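Local coordinates for protein cycloalternan-forming enzyme (Listeria monocytogenes serovar 1/2a, PDB 5F7U) that is a multidomain member of glycosyl hydrolase family 31, joining a TIM-barrel domain to beta-rich flanking domains and a family 6 carbohydrate-binding module, at residues Arg28-Gly33 and Phe111-Thr116; Trp55-Val60 and Lys88-Thr93; Tyr823-Phe828 and Ala871-Met876; Glu904-Tyr909 and Lys921-Asp926. The protein carries 1 engineered substitution. All blocks are in the same frame, centred on the assembly; numbering follows the deposited sequence.

Contact 1: residues Arg28-Gly33 and Phe111-Thr116; sequences RDPKAG and FTFYVT
Pro-30 rests on one face of the Phe-113 ring, its CG 4.0 Å from the ring centroid and shifted toward the rim in a CH-pi contact. The two side chains cross at about a right angle; CB and CD of the proline also approach the CD1-CE1 side of the phenyl. Phe-113 takes the crowded first torsion, CG between the backbone N and the carbonyl carbon (chi1 63°), which turns one ring face against Pro-30. Next to this packing the backbones meet in a single bridge between Lys-31 and Thr-116. Ala-32 N donates to Thr-116 O at 2.8 Å, nearly along the C=O axis, while Thr-116 N reaches Pro-30 O in a weak bond of 3.5 Å. A water strengthens the join, donating to Pro-30 O at 2.8 Å and to Tyr-114 O at 2.7 Å. Proline has no N-H to offer, yet its carbonyl accepts twice, firmly from the water and weakly from Thr-116 N. Val-115 lays CG1 against Ala-32 N at 3.5 Å. Lys-31 starts away from the strand, only its CB and CG brushing Thr-116. Farther out, Val-36 touches both Pro-30 and Phe-113, Ile-92 and Tyr-94 pack on Phe-113, and Asp-29 forms a salt bridge with Arg-545. A loop proline and a strand phenylalanine sharing such an apolar layer are consistent with the core of an E-set-like beta domain.

Contact 2: residues Trp55-Val60 and Lys88-Thr93; sequences WTKNGV and KGDEIT
The indole of Trp-55 meets Ile-92 obliquely, its CE3 3.8 Å from Ile-92 CG2, the two side chains running side by side; NE1 is bonded to Glu-63 O, and Gln-62 and Val-65 of the neighbouring strand 60-73 also touch this residue. The other flat groups are the amide of Asn-58 and the carboxylate of Asp-90, their planes 57° apart. Asn-58 ND2 donates to Asp-90 OD1 at 3.1 Å along a nearly straight path (173°); the acceptor lies in the amide plane, whereas the carboxylate is met from above its own plane. The amide's other end, OD1, takes Glu-91 N at 2.9 Å from above the carbonyl plane, and Asn-58 N returns a bond of 2.9 Å to Glu-91 O. Asn-58 thus continues the antiparallel pairing with its side chain just where its backbone turns off into the type I' turn from Lys-57 to Val-60. Asparagine and glycine suit that turn because both tolerate the positive phi it needs. Before it, Thr-56 and Thr-93 form a hydrogen-bonded pair, Thr-56 N to Thr-93 O being 2.8 Å. Lys-57 lays CG against Ile-92 CD1 at 3.6 Å, so its aliphatic part covers a buried side chain while NZ donates to a water. That water bridges a gap of 4.6 Å between Lys-57 NZ and Asp-90 OD2. With Glu-87 N also bonded to OD2, Asp-90 is probably held ionised, its charge shared among amide, water and backbone without a direct ion pair.

Contact 3: residues Tyr823-Phe828 and Ala871-Met876; sequences YDNLTF and ADETTM. With MG (magnesium ion), chain K.
A magnesium site sits where two parallel strands of a five-stranded mixed sheet, 825-830 and 874-879, begin side by side. The ion is held by two successive backbone carbonyls, Tyr-823 O at 2.2 Å and Asp-824 O at 2.2 Å, and by three waters. Asp-872 serves in the second shell: its OD1 accepts a hydrogen bond from one metal-bound water and another from a water that also takes the N-H of Tyr-823. A carboxylate suits this place, since its negative charge would probably help orient and polarise the metal's water. Its other oxygen, OD2, lies at the edge of the Tyr-823 ring, 3.6 Å from CD2, with the two planes 75° apart. Leu-826 CD1 sits over the centre of one ring face, and Tyr-823 OH is tied to Asp-842. At this end the strands are spanned by water: one accepts from Leu-826 N and lies within hydrogen-bonding distance of Glu-873 O, and another lies close to both Asn-825 OD1 and Glu-873 OE2. Asn-825 ND2 is hydrogen-bonded to Asp-808 OD1. Farther along they bond directly, Thr-875 N to Leu-826 O at 2.9 Å and Phe-828 N to Thr-875 O at 2.8 Å, both in the carbonyl planes. Thr-827 and Thr-875 share one face of the sheet, where Thr-875 OG1 reaches Tyr-810. Phe-828 and Met-876 lie on the other, and Thr-874 CG2 meets the phenyl edge. Bent at chi2 and chi3, Met-876 folds back so that CE touches Phe-828 CB at 3.7 Å and SD stands obliquely 5.3 Å from the ring centroid, a Met-aromatic contact.

Contact 4: residues Glu904-Tyr909 and Lys921-Asp926; sequences EATTGY and KAAAKD
Lys-921 buries by far the most surface here, followed by Thr-907 and Ala-923. The lysine leaves its strand extended, CG anti to the backbone N (chi1 -176°), then bends at chi3 (-77°) so that the chain runs past the backbone of Ala-905 and Thr-906. Its CD lies 3.3 Å from Ala-905 O, and NZ donates to that same oxygen at 3.2 Å, in the carbonyl plane. A water closes the triangle, giving a proton to Ala-905 O and accepting one from NZ. The strongest polar partner of NZ is Phe-902 O, and the phenyl of Phe-902 adds a cation-pi contact. Since these carbonyls lie at or just beyond the end of helix 899-904, where the dipole is negative, the site probably steadies the charged form of the lysine. A long, flexible side chain is what can span strand and helix end. Thr-907 sets CB 3.5 Å from Lys-921 O and turns its methyl, CG2, toward Ala-923, 4.1 Å from that CB; the two small apolar groups pack together. Next to this packing, Gly-908 and Lys-921 form an antiparallel hydrogen-bonded pair: Lys-921 N gives to Gly-908 O at 2.8 Å, nearly along the C=O axis, and Gly-908 N to Lys-921 O at 3.3 Å, on a lone pair. Glycine suits position 908, whose backbone angles would drive a CB into the carbonyl O of Thr-907. The pair closes the open end of hairpin 908-912/917-922, whose first strand is an edge of the mixed sheet and whose second bonds through Ala-922 to strand 874-879, with helix 899-904 leading in.

From the N terminus, the 28-33 loop opens first and closes only at 111-116; contact 2, joining 55-60 to 88-93, opens and closes within that span. These two touch, since strands 91-100 and 106-129 are neighbours: Thr-112 OG1 probably hydrogen-bonds to Thr-93 OG1. Together they tie up the N-terminal beta region. Far along the chain, on the opposite side of its centre, contact 3 closes a 42-residue excursion before contact 4 closes a short hairpin, the two in series. They share a mixed sheet, in which strand 874-879 lies beside 917-922. About 69 Å separates the centres of contacts 1 and 3.

Contact 1: residues Arg28-Gly33 and Phe111-Thr116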
loop_
_atom_site.group_PDB
_atom_site.type_symbol
_atom_site.label_atom_id
_atom_site.label_comp_id
_atom_site.label_asym_id
_atom_site.label_seq_id
_atom_site.Cartn_x
_atom_site.Cartn_y
_atom_site.Cartn_z
ATOM N N ARG A 28 -11.576 3.862 -32.659
ATOM C CA ARG A 28 -12.262 5.057 -32.146
ATOM C C ARG A 28 -11.620 6.343 -32.681
ATOM O O ARG A 28 -12.324 7.260 -33.094
ATOM C CB ARG A 28 -12.261 5.053 -30.610
ATOM C CG ARG A 28 -13.210 4.000 -30.033
ATOM C CD ARG A 28 -13.098 3.985 -28.515
ATOM N NE ARG A 28 -13.950 2.953 -27.923
ATOM C CZ ARG A 28 -13.770 2.413 -26.716
ATOM N NH1 ARG A 28 -12.728 2.767 -25.944
ATOM N NH2 ARG A 28 -14.647 1.499 -26.280
ATOM N N ASP A 29 -10.284 6.398 -32.648
ATOM C CA ASP A 29 -9.528 7.580 -33.066
ATOM C C ASP A 29 -8.581 7.121 -34.166
ATOM O O ASP A 29 -7.475 6.698 -33.872
ATOM C CB ASP A 29 -8.731 8.175 -31.885
ATOM C CG ASP A 29 -9.618 8.628 -30.730
ATOM O OD1 ASP A 29 -10.552 9.436 -30.930
ATOM O OD2 ASP A 29 -9.346 8.215 -29.590
ATOM N N PRO A 30 -9.032 7.166 -35.442
ATOM C CA PRO A 30 -8.243 6.602 -36.549
ATOM C C PRO A 30 -6.940 7.356 -36.797
ATOM O O PRO A 30 -6.912 8.601 -36.800
ATOM C CB PRO A 30 -9.175 6.751 -37.753
ATOM C CG PRO A 30 -10.555 6.753 -37.145
ATOM C CD PRO A 30 -10.373 7.582 -35.899
ATOM N N LYS A 31 -5.876 6.580 -36.983
ATOM C CA LYS A 31 -4.591 7.085 -37.418
ATOM C C LYS A 31 -4.460 6.863 -38.920
ATOM O O LYS A 31 -5.237 6.103 -39.516
ATOM C CB LYS A 31 -3.460 6.368 -36.683
ATOM C CG LYS A 31 -3.410 6.632 -35.182
ATOM C CD LYS A 31 -2.234 5.858 -34.600
ATOM C CE LYS A 31 -2.376 5.562 -33.127
ATOM N NZ LYS A 31 -3.429 4.535 -32.857
ATOM N N ALA A 32 -3.466 7.510 -39.526
ATOM C CA ALA A 32 -3.159 7.338 -40.952
ATOM C C ALA A 32 -3.053 5.854 -41.343
ATOM O O ALA A 32 -2.440 5.048 -40.623
ATOM C CB ALA A 32 -1.864 8.068 -41.290
ATOM N N GLY A 33 -3.661 5.504 -42.473
ATOM C CA GLY A 33 -3.585 4.143 -43.018
ATOM C C GLY A 33 -4.449 3.089 -42.345
ATOM O O GLY A 33 -4.406 1.924 -42.737
ATOM N N PHE A 111 -20.749 13.280 -36.737
ATOM C CA PHE A 111 -19.552 12.993 -35.942
ATOM C C PHE A 111 -18.305 13.344 -36.748
ATOM O O PHE A 111 -18.237 13.084 -37.961
ATOM C CB PHE A 111 -19.509 11.507 -35.550
ATOM C CG PHE A 111 -20.752 11.023 -34.856
ATOM C CD1 PHE A 111 -21.028 11.393 -33.528
ATOM C CD2 PHE A 111 -21.648 10.182 -35.524
ATOM C CE1 PHE A 111 -22.176 10.918 -32.883
ATOM C CE2 PHE A 111 -22.800 9.702 -34.878
ATOM C CZ PHE A 111 -23.056 10.069 -33.559
ATOM N N THR A 112 -17.327 13.956 -36.091
ATOM C CA THR A 112 -16.101 14.342 -36.782
ATOM C C THR A 112 -14.926 13.606 -36.173
ATOM O O THR A 112 -14.882 13.431 -34.955
ATOM C CB THR A 112 -15.890 15.881 -36.741
ATOM O OG1 THR A 112 -16.954 16.527 -37.451
ATOM C CG2 THR A 112 -14.521 16.314 -37.363
ATOM N N PHE A 113 -13.996 13.146 -37.016
ATOM C CA PHE A 113 -12.680 12.723 -36.516
ATOM C C PHE A 113 -11.572 13.295 -37.374
ATOM O O PHE A 113 -11.787 13.606 -38.558
ATOM C CB PHE A 113 -12.554 11.186 -36.339
ATOM C CG PHE A 113 -12.680 10.371 -37.620
ATOM C CD1 PHE A 113 -11.564 10.087 -38.420
ATOM C CD2 PHE A 113 -13.916 9.823 -37.986
ATOM C CE1 PHE A 113 -11.691 9.298 -39.568
ATOM C CE2 PHE A 113 -14.055 9.027 -39.125
ATOM C CZ PHE A 113 -12.939 8.765 -39.925
ATOM N N TYR A 114 -10.407 13.469 -36.754
ATOM C CA TYR A 114 -9.239 14.027 -37.421
ATOM C C TYR A 114 -8.158 12.956 -37.445
ATOM O O TYR A 114 -7.783 12.420 -36.402
ATOM C CB TYR A 114 -8.731 15.273 -36.697
ATOM C CG TYR A 114 -9.793 16.321 -36.459
ATOM C CD1 TYR A 114 -10.044 17.326 -37.408
ATOM C CD2 TYR A 114 -10.544 16.325 -35.264
ATOM C CE1 TYR A 114 -11.027 18.285 -37.179
ATOM C CE2 TYR A 114 -11.516 17.286 -35.035
ATOM C CZ TYR A 114 -11.747 18.260 -35.990
ATOM O OH TYR A 114 -12.716 19.218 -35.745
ATOM N N VAL A 115 -7.659 12.660 -38.630
ATOM C CA VAL A 115 -6.755 11.534 -38.812
ATOM C C VAL A 115 -5.328 11.961 -38.465
ATOM O O VAL A 115 -4.812 12.959 -38.975
ATOM C CB VAL A 115 -6.888 10.951 -40.231
ATOM C CG1 VAL A 115 -5.921 9.794 -40.428
ATOM C CG2 VAL A 115 -8.330 10.482 -40.453
ATOM N N THR A 116 -4.709 11.180 -37.589
ATOM C CA THR A 116 -3.455 11.557 -36.958
ATOM C C THR A 116 -2.278 10.674 -37.374
ATOM O O THR A 116 -2.460 9.583 -37.928
ATOM C CB THR A 116 -3.610 11.457 -35.429
ATOM O OG1 THR A 116 -4.081 10.139 -35.103
ATOM C CG2 THR A 116 -4.623 12.497 -34.911
HETATM O O HOH W 1 -8.006 10.221 -34.794
#

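Contact 2: residues Trp55-Val60 and Lys88-Thr93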
loop_
_atom_site.group_PDB
_atom_site.type_symbol
_atom_site.label_atom_id
_atom_site.label_comp_id
_atom_site.label_asym_id
_atom_site.label_seq_id
_atom_site.Cartn_x
_atom_site.Cartn_y
_atom_site.Cartn_z
ATOM N N TRP A 55 -21.370 11.711 -45.805
ATOM C CA TRP A 55 -20.095 12.148 -45.223
ATOM C C TRP A 55 -19.294 13.074 -46.104
ATOM O O TRP A 55 -19.532 13.153 -47.315
ATOM C CB TRP A 55 -19.252 10.928 -44.801
ATOM C CG TRP A 55 -18.761 10.027 -45.907
ATOM C CD1 TRP A 55 -19.519 9.320 -46.810
ATOM C CD2 TRP A 55 -17.404 9.712 -46.194
ATOM N NE1 TRP A 55 -18.710 8.604 -47.652
ATOM C CE2 TRP A 55 -17.407 8.803 -47.287
ATOM C CE3 TRP A 55 -16.179 10.089 -45.622
ATOM C CZ2 TRP A 55 -16.225 8.288 -47.844
ATOM C CZ3 TRP A 55 -14.998 9.579 -46.174
ATOM C CH2 TRP A 55 -15.033 8.680 -47.270
ATOM N N THR A 56 -18.379 13.795 -45.463
ATOM C CA THR A 56 -17.451 14.698 -46.145
ATOM C C THR A 56 -16.029 14.351 -45.735
ATOM O O THR A 56 -15.793 13.846 -44.627
ATOM C CB THR A 56 -17.718 16.189 -45.828
ATOM O OG1 THR A 56 -17.615 16.402 -44.417
ATOM C CG2 THR A 56 -19.100 16.629 -46.304
ATOM N N LYS A 57 -15.091 14.610 -46.636
ATOM C CA LYS A 57 -13.673 14.477 -46.338
ATOM C C LYS A 57 -13.052 15.805 -46.685
ATOM O O LYS A 57 -13.138 16.238 -47.838
ATOM C CB LYS A 57 -13.038 13.359 -47.169
ATOM C CG LYS A 57 -11.515 13.319 -47.060
ATOM C CD LYS A 57 -10.933 12.015 -47.567
ATOM C CE LYS A 57 -10.885 11.921 -49.073
ATOM N NZ LYS A 57 -9.884 10.872 -49.405
ATOM N N ASN A 58 -12.439 16.446 -45.690
ATOM C CA ASN A 58 -11.844 17.781 -45.848
ATOM C C ASN A 58 -12.840 18.788 -46.440
ATOM O O ASN A 58 -12.493 19.621 -47.280
ATOM C CB ASN A 58 -10.540 17.696 -46.655
ATOM C CG ASN A 58 -9.552 16.727 -46.034
ATOM O OD1 ASN A 58 -9.369 16.721 -44.818
ATOM N ND2 ASN A 58 -8.929 15.893 -46.859
ATOM N N GLY A 59 -14.083 18.680 -45.968
ATOM C CA GLY A 59 -15.184 19.529 -46.384
ATOM C C GLY A 59 -15.862 19.150 -47.694
ATOM O O GLY A 59 -16.829 19.796 -48.066
ATOM N N VAL A 60 -15.354 18.135 -48.399
ATOM C CA VAL A 60 -15.859 17.757 -49.732
ATOM C C VAL A 60 -16.799 16.577 -49.577
ATOM O O VAL A 60 -16.400 15.541 -49.049
ATOM C CB VAL A 60 -14.704 17.379 -50.702
ATOM C CG1 VAL A 60 -15.232 16.923 -52.064
ATOM C CG2 VAL A 60 -13.748 18.548 -50.873
ATOM N N LYS A 88 -2.909 11.354 -42.851
ATOM C CA LYS A 88 -2.699 12.304 -41.754
ATOM C C LYS A 88 -3.240 13.665 -42.191
ATOM O O LYS A 88 -2.919 14.126 -43.290
ATOM C CB LYS A 88 -1.206 12.414 -41.418
ATOM C CG LYS A 88 -0.876 13.427 -40.324
ATOM C CD LYS A 88 0.605 13.719 -40.321
ATOM C CE LYS A 88 0.991 14.630 -39.170
ATOM N NZ LYS A 88 2.425 14.990 -39.280
ATOM N N GLY A 89 -4.058 14.278 -41.334
ATOM C CA GLY A 89 -4.655 15.588 -41.614
ATOM C C GLY A 89 -6.069 15.541 -42.184
ATOM O O GLY A 89 -6.743 16.567 -42.214
ATOM N N ASP A 90 -6.521 14.372 -42.642
ATOM C CA ASP A 90 -7.890 14.248 -43.161
ATOM C C ASP A 90 -8.882 14.517 -42.039
ATOM O O ASP A 90 -8.725 14.021 -40.920
ATOM C CB ASP A 90 -8.167 12.873 -43.781
ATOM C CG ASP A 90 -7.508 12.678 -45.140
ATOM O OD1 ASP A 90 -7.095 13.660 -45.798
ATOM O OD2 ASP A 90 -7.418 11.511 -45.567
ATOM N N GLU A 91 -9.883 15.331 -42.349
ATOM C CA GLU A 91 -10.936 15.658 -41.410
ATOM C C GLU A 91 -12.202 15.027 -41.958
ATOM O O GLU A 91 -12.682 15.407 -43.031
ATOM C CB GLU A 91 -11.079 17.178 -41.273
ATOM C CG GLU A 91 -12.243 17.601 -40.387
ATOM C CD GLU A 91 -12.437 19.106 -40.296
ATOM O OE1 GLU A 91 -13.586 19.529 -40.050
ATOM O OE2 GLU A 91 -11.473 19.881 -40.464
ATOM N N ILE A 92 -12.718 14.030 -41.244
ATOM C CA ILE A 92 -13.882 13.289 -41.726
ATOM C C ILE A 92 -15.092 13.641 -40.877
ATOM O O ILE A 92 -15.011 13.591 -39.649
ATOM C CB ILE A 92 -13.613 11.762 -41.699
ATOM C CG1 ILE A 92 -12.277 11.392 -42.410
ATOM C CG2 ILE A 92 -14.819 10.968 -42.186
ATOM C CD1 ILE A 92 -12.003 12.013 -43.758
ATOM N N THR A 93 -16.204 13.991 -41.528
ATOM C CA THR A 93 -17.474 14.223 -40.825
ATOM C C THR A 93 -18.566 13.355 -41.448
ATOM O O THR A 93 -18.719 13.354 -42.668
ATOM C CB THR A 93 -17.858 15.713 -40.847
ATOM O OG1 THR A 93 -16.842 16.468 -40.159
ATOM C CG2 THR A 93 -19.217 15.958 -40.171
HETATM O O HOH W 2 -14.983 16.991 -43.714
HETATM O O HOH W 3 -7.183 10.575 -48.125
#

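Contact 3: residues Tyr823-Phe828 and Ala871-Met876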
loop_
_atom_site.group_PDB
_atom_site.type_symbol
_atom_site.label_atom_id
_atom_site.label_comp_id
_atom_site.label_asym_id
_atom_site.label_seq_id
_atom_site.Cartn_x
_atom_site.Cartn_y
_atom_site.Cartn_z
ATOM N N TYR A 823 -1.316 4.562 28.541
ATOM C CA TYR A 823 -0.609 3.295 28.407
ATOM C C TYR A 823 -0.799 2.496 29.678
ATOM O O TYR A 823 -1.060 3.063 30.754
ATOM C CB TYR A 823 0.905 3.510 28.207
ATOM C CG TYR A 823 1.264 4.457 27.072
ATOM C CD1 TYR A 823 1.030 4.108 25.735
ATOM C CD2 TYR A 823 1.832 5.706 27.339
ATOM C CE1 TYR A 823 1.354 4.983 24.698
ATOM C CE2 TYR A 823 2.167 6.581 26.307
ATOM C CZ TYR A 823 1.928 6.213 24.990
ATOM O OH TYR A 823 2.220 7.085 23.955
ATOM N N ASP A 824 -0.615 1.189 29.568
ATOM C CA ASP A 824 -0.499 0.338 30.739
ATOM C C ASP A 824 0.962 0.493 31.215
ATOM O O ASP A 824 1.249 1.410 32.003
ATOM C CB ASP A 824 -0.928 -1.096 30.402
ATOM C CG ASP A 824 -1.022 -2.003 31.624
ATOM O OD1 ASP A 824 -0.543 -1.639 32.718
ATOM O OD2 ASP A 824 -1.577 -3.114 31.486
ATOM N N ASN A 825 1.865 -0.338 30.689
ATOM C CA ASN A 825 3.314 -0.175 30.894
ATOM C C ASN A 825 3.999 0.236 29.598
ATOM O O ASN A 825 4.186 -0.597 28.689
ATOM C CB ASN A 825 3.960 -1.456 31.427
ATOM C CG ASN A 825 3.401 -1.885 32.770
ATOM O OD1 ASN A 825 3.160 -1.060 33.647
ATOM N ND2 ASN A 825 3.221 -3.183 32.947
ATOM N N LEU A 826 4.351 1.512 29.489
ATOM C CA LEU A 826 5.062 1.975 28.281
ATOM C C LEU A 826 6.465 1.380 28.332
ATOM O O LEU A 826 7.182 1.541 29.334
ATOM C CB LEU A 826 5.104 3.492 28.221
ATOM C CG LEU A 826 5.886 4.173 27.102
ATOM C CD1 LEU A 826 5.277 3.869 25.742
ATOM C CD2 LEU A 826 5.864 5.670 27.384
ATOM N N THR A 827 6.832 0.701 27.246
ATOM C CA THR A 827 7.998 -0.178 27.190
ATOM C C THR A 827 8.766 0.097 25.906
ATOM O O THR A 827 8.148 0.406 24.893
ATOM C CB THR A 827 7.567 -1.661 27.267
ATOM O OG1 THR A 827 6.843 -1.882 28.487
ATOM C CG2 THR A 827 8.765 -2.626 27.245
ATOM N N PHE A 828 10.100 0.030 25.952
ATOM C CA PHE A 828 10.894 0.143 24.730
ATOM C C PHE A 828 11.774 -1.084 24.608
ATOM O O PHE A 828 12.654 -1.301 25.454
ATOM C CB PHE A 828 11.757 1.416 24.713
ATOM C CG PHE A 828 10.954 2.681 24.716
ATOM C CD1 PHE A 828 10.499 3.224 25.919
ATOM C CD2 PHE A 828 10.640 3.331 23.513
ATOM C CE1 PHE A 828 9.724 4.382 25.929
ATOM C CE2 PHE A 828 9.893 4.506 23.524
ATOM C CZ PHE A 828 9.422 5.017 24.732
ATOM N N ALA A 871 6.307 11.503 30.408
ATOM C CA ALA A 871 5.148 11.728 31.262
ATOM C C ALA A 871 4.739 10.457 32.000
ATOM O O ALA A 871 3.905 10.499 32.902
ATOM C CB ALA A 871 3.992 12.258 30.435
ATOM N N ASP A 872 5.340 9.332 31.619
ATOM C CA ASP A 872 4.995 8.024 32.168
ATOM C C ASP A 872 6.240 7.322 32.667
ATOM O O ASP A 872 7.340 7.574 32.171
ATOM C CB ASP A 872 4.382 7.129 31.082
ATOM C CG ASP A 872 3.110 7.694 30.491
ATOM O OD1 ASP A 872 2.038 7.484 31.083
ATOM O OD2 ASP A 872 3.167 8.333 29.422
ATOM N N GLU A 873 6.048 6.428 33.635
ATOM C CA GLU A 873 7.018 5.373 33.948
ATOM C C GLU A 873 7.381 4.643 32.648
ATOM O O GLU A 873 6.535 4.456 31.775
ATOM C CB GLU A 873 6.371 4.413 34.938
ATOM C CG GLU A 873 7.114 3.139 35.310
ATOM C CD GLU A 873 6.341 2.365 36.366
ATOM O OE1 GLU A 873 6.371 2.783 37.542
ATOM O OE2 GLU A 873 5.682 1.358 36.032
ATOM N N THR A 874 8.646 4.291 32.496
ATOM C CA THR A 874 9.090 3.588 31.302
ATOM C C THR A 874 9.817 2.309 31.682
ATOM O O THR A 874 10.510 2.273 32.686
ATOM C CB THR A 874 10.016 4.456 30.415
ATOM O OG1 THR A 874 11.073 4.980 31.210
ATOM C CG2 THR A 874 9.269 5.617 29.781
ATOM N N THR A 875 9.664 1.273 30.862
ATOM C CA THR A 875 10.412 0.036 31.029
ATOM C C THR A 875 11.209 -0.224 29.755
ATOM O O THR A 875 10.631 -0.331 28.675
ATOM C CB THR A 875 9.487 -1.169 31.309
ATOM O OG1 THR A 875 8.698 -0.930 32.488
ATOM C CG2 THR A 875 10.302 -2.459 31.492
ATOM N N MET A 876 12.528 -0.305 29.873
ATOM C CA MET A 876 13.338 -0.782 28.756
ATOM C C MET A 876 13.357 -2.312 28.790
ATOM O O MET A 876 13.479 -2.910 29.868
ATOM C CB MET A 876 14.793 -0.280 28.842
ATOM C CG MET A 876 14.993 1.219 29.000
ATOM S SD MET A 876 14.248 2.246 27.713
ATOM C CE MET A 876 15.103 1.685 26.255
HETATM MG MG MG K . 0.160 3.240 32.563
HETATM O O HOH W 4 -0.477 6.674 30.347
HETATM O O HOH W 5 4.060 3.297 31.750
HETATM O O HOH W 6 4.493 1.370 33.744
HETATM O O HOH W 7 3.754 -0.519 36.901
HETATM O O HOH W 8 6.675 0.944 32.012
HETATM O O HOH W 9 1.651 4.582 31.871
HETATM O O HOH W 10 1.629 3.491 34.685
HETATM O O HOH W 11 -1.261 5.205 32.867
#

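Contact 4: residues Glu904-Tyr909 and Lys921-Asp926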
loop_
_atom_site.group_PDB
_atom_site.type_symbol
_atom_site.label_atom_id
_atom_site.label_comp_id
_atom_site.label_asym_id
_atom_site.label_seq_id
_atom_site.Cartn_x
_atom_site.Cartn_y
_atom_site.Cartn_z
ATOM N N GLU A 904 6.132 -4.104 41.422
ATOM C CA GLU A 904 5.958 -3.304 42.646
ATOM C C GLU A 904 6.967 -2.142 42.810
ATOM O O GLU A 904 6.633 -1.108 43.393
ATOM C CB GLU A 904 5.922 -4.224 43.877
ATOM C CG GLU A 904 4.592 -4.970 43.995
ATOM C CD GLU A 904 4.577 -6.073 45.050
ATOM O OE1 GLU A 904 5.029 -7.217 44.756
ATOM O OE2 GLU A 904 4.079 -5.808 46.169
ATOM N N ALA A 905 8.172 -2.306 42.267
ATOM C CA ALA A 905 9.249 -1.295 42.327
ATOM C C ALA A 905 8.930 0.025 41.626
ATOM O O ALA A 905 8.235 0.034 40.609
ATOM C CB ALA A 905 10.537 -1.876 41.768
ATOM N N THR A 906 9.426 1.131 42.187
ATOM C CA THR A 906 9.376 2.458 41.537
ATOM C C THR A 906 10.410 2.585 40.408
ATOM O O THR A 906 10.128 3.175 39.363
ATOM C CB THR A 906 9.578 3.584 42.572
ATOM O OG1 THR A 906 8.506 3.520 43.512
ATOM C CG2 THR A 906 9.559 4.973 41.926
ATOM N N THR A 907 11.616 2.087 40.666
ATOM C CA THR A 907 12.669 1.940 39.668
ATOM C C THR A 907 13.306 0.599 39.972
ATOM O O THR A 907 13.193 0.100 41.100
ATOM C CB THR A 907 13.776 3.008 39.784
ATOM O OG1 THR A 907 14.378 2.937 41.082
ATOM C CG2 THR A 907 13.231 4.414 39.560
ATOM N N GLY A 908 13.995 0.022 38.992
ATOM C CA GLY A 908 14.740 -1.206 39.229
ATOM C C GLY A 908 15.040 -1.925 37.936
ATOM O O GLY A 908 14.756 -1.400 36.870
ATOM N N TYR A 909 15.630 -3.115 38.039
ATOM C CA TYR A 909 15.855 -3.962 36.864
ATOM C C TYR A 909 15.574 -5.433 37.132
ATOM O O TYR A 909 15.604 -5.880 38.271
ATOM C CB TYR A 909 17.247 -3.738 36.263
ATOM C CG TYR A 909 18.394 -4.419 36.975
ATOM C CD1 TYR A 909 18.968 -3.840 38.113
ATOM C CD2 TYR A 909 18.939 -5.627 36.486
ATOM C CE1 TYR A 909 20.043 -4.439 38.758
ATOM C CE2 TYR A 909 20.019 -6.242 37.135
ATOM C CZ TYR A 909 20.559 -5.643 38.269
ATOM O OH TYR A 909 21.617 -6.227 38.927
ATOM N N LYS A 921 13.245 -0.302 34.775
ATOM C CA LYS A 921 12.176 0.643 35.064
ATOM C C LYS A 921 12.755 1.976 35.513
ATOM O O LYS A 921 13.531 2.022 36.472
ATOM C CB LYS A 921 11.235 0.091 36.138
ATOM C CG LYS A 921 10.033 0.980 36.439
ATOM C CD LYS A 921 9.140 0.326 37.484
ATOM C CE LYS A 921 8.285 -0.790 36.903
ATOM N NZ LYS A 921 7.264 -1.263 37.889
ATOM N N ALA A 922 12.371 3.040 34.810
ATOM C CA ALA A 922 12.710 4.421 35.181
ATOM C C ALA A 922 11.422 5.143 35.530
ATOM O O ALA A 922 10.412 4.980 34.854
ATOM C CB ALA A 922 13.412 5.139 34.034
ATOM N N ALA A 923 11.461 5.925 36.604
ATOM C CA ALA A 923 10.314 6.726 37.019
ATOM C C ALA A 923 10.041 7.845 36.004
ATOM O O ALA A 923 10.940 8.244 35.262
ATOM C CB ALA A 923 10.562 7.302 38.411
ATOM N N ALA A 924 8.807 8.338 35.962
ATOM C CA ALA A 924 8.480 9.524 35.167
ATOM C C ALA A 924 9.207 10.726 35.757
ATOM O O ALA A 924 9.120 10.971 36.961
ATOM C CB ALA A 924 6.973 9.774 35.146
ATOM N N LYS A 925 9.941 11.450 34.920
ATOM C CA LYS A 925 10.670 12.660 35.344
ATOM C C LYS A 925 10.610 13.698 34.238
ATOM O O LYS A 925 10.652 13.352 33.057
ATOM C CB LYS A 925 12.141 12.353 35.651
ATOM C CG LYS A 925 12.355 11.614 36.962
ATOM C CD LYS A 925 13.774 11.722 37.469
ATOM C CE LYS A 925 13.858 11.085 38.843
ATOM N NZ LYS A 925 14.862 11.790 39.688
ATOM N N ASP A 926 10.540 14.967 34.629
ATOM C CA ASP A 926 10.547 16.068 33.680
ATOM C C ASP A 926 11.980 16.500 33.296
ATOM O O ASP A 926 12.269 17.692 33.086
ATOM C CB ASP A 926 9.737 17.237 34.245
ATOM C CG ASP A 926 9.287 18.215 33.168
ATOM O OD1 ASP A 926 9.604 18.010 31.969
ATOM O OD2 ASP A 926 8.603 19.203 33.527
HETATM O O HOH W 12 5.937 0.971 39.354
#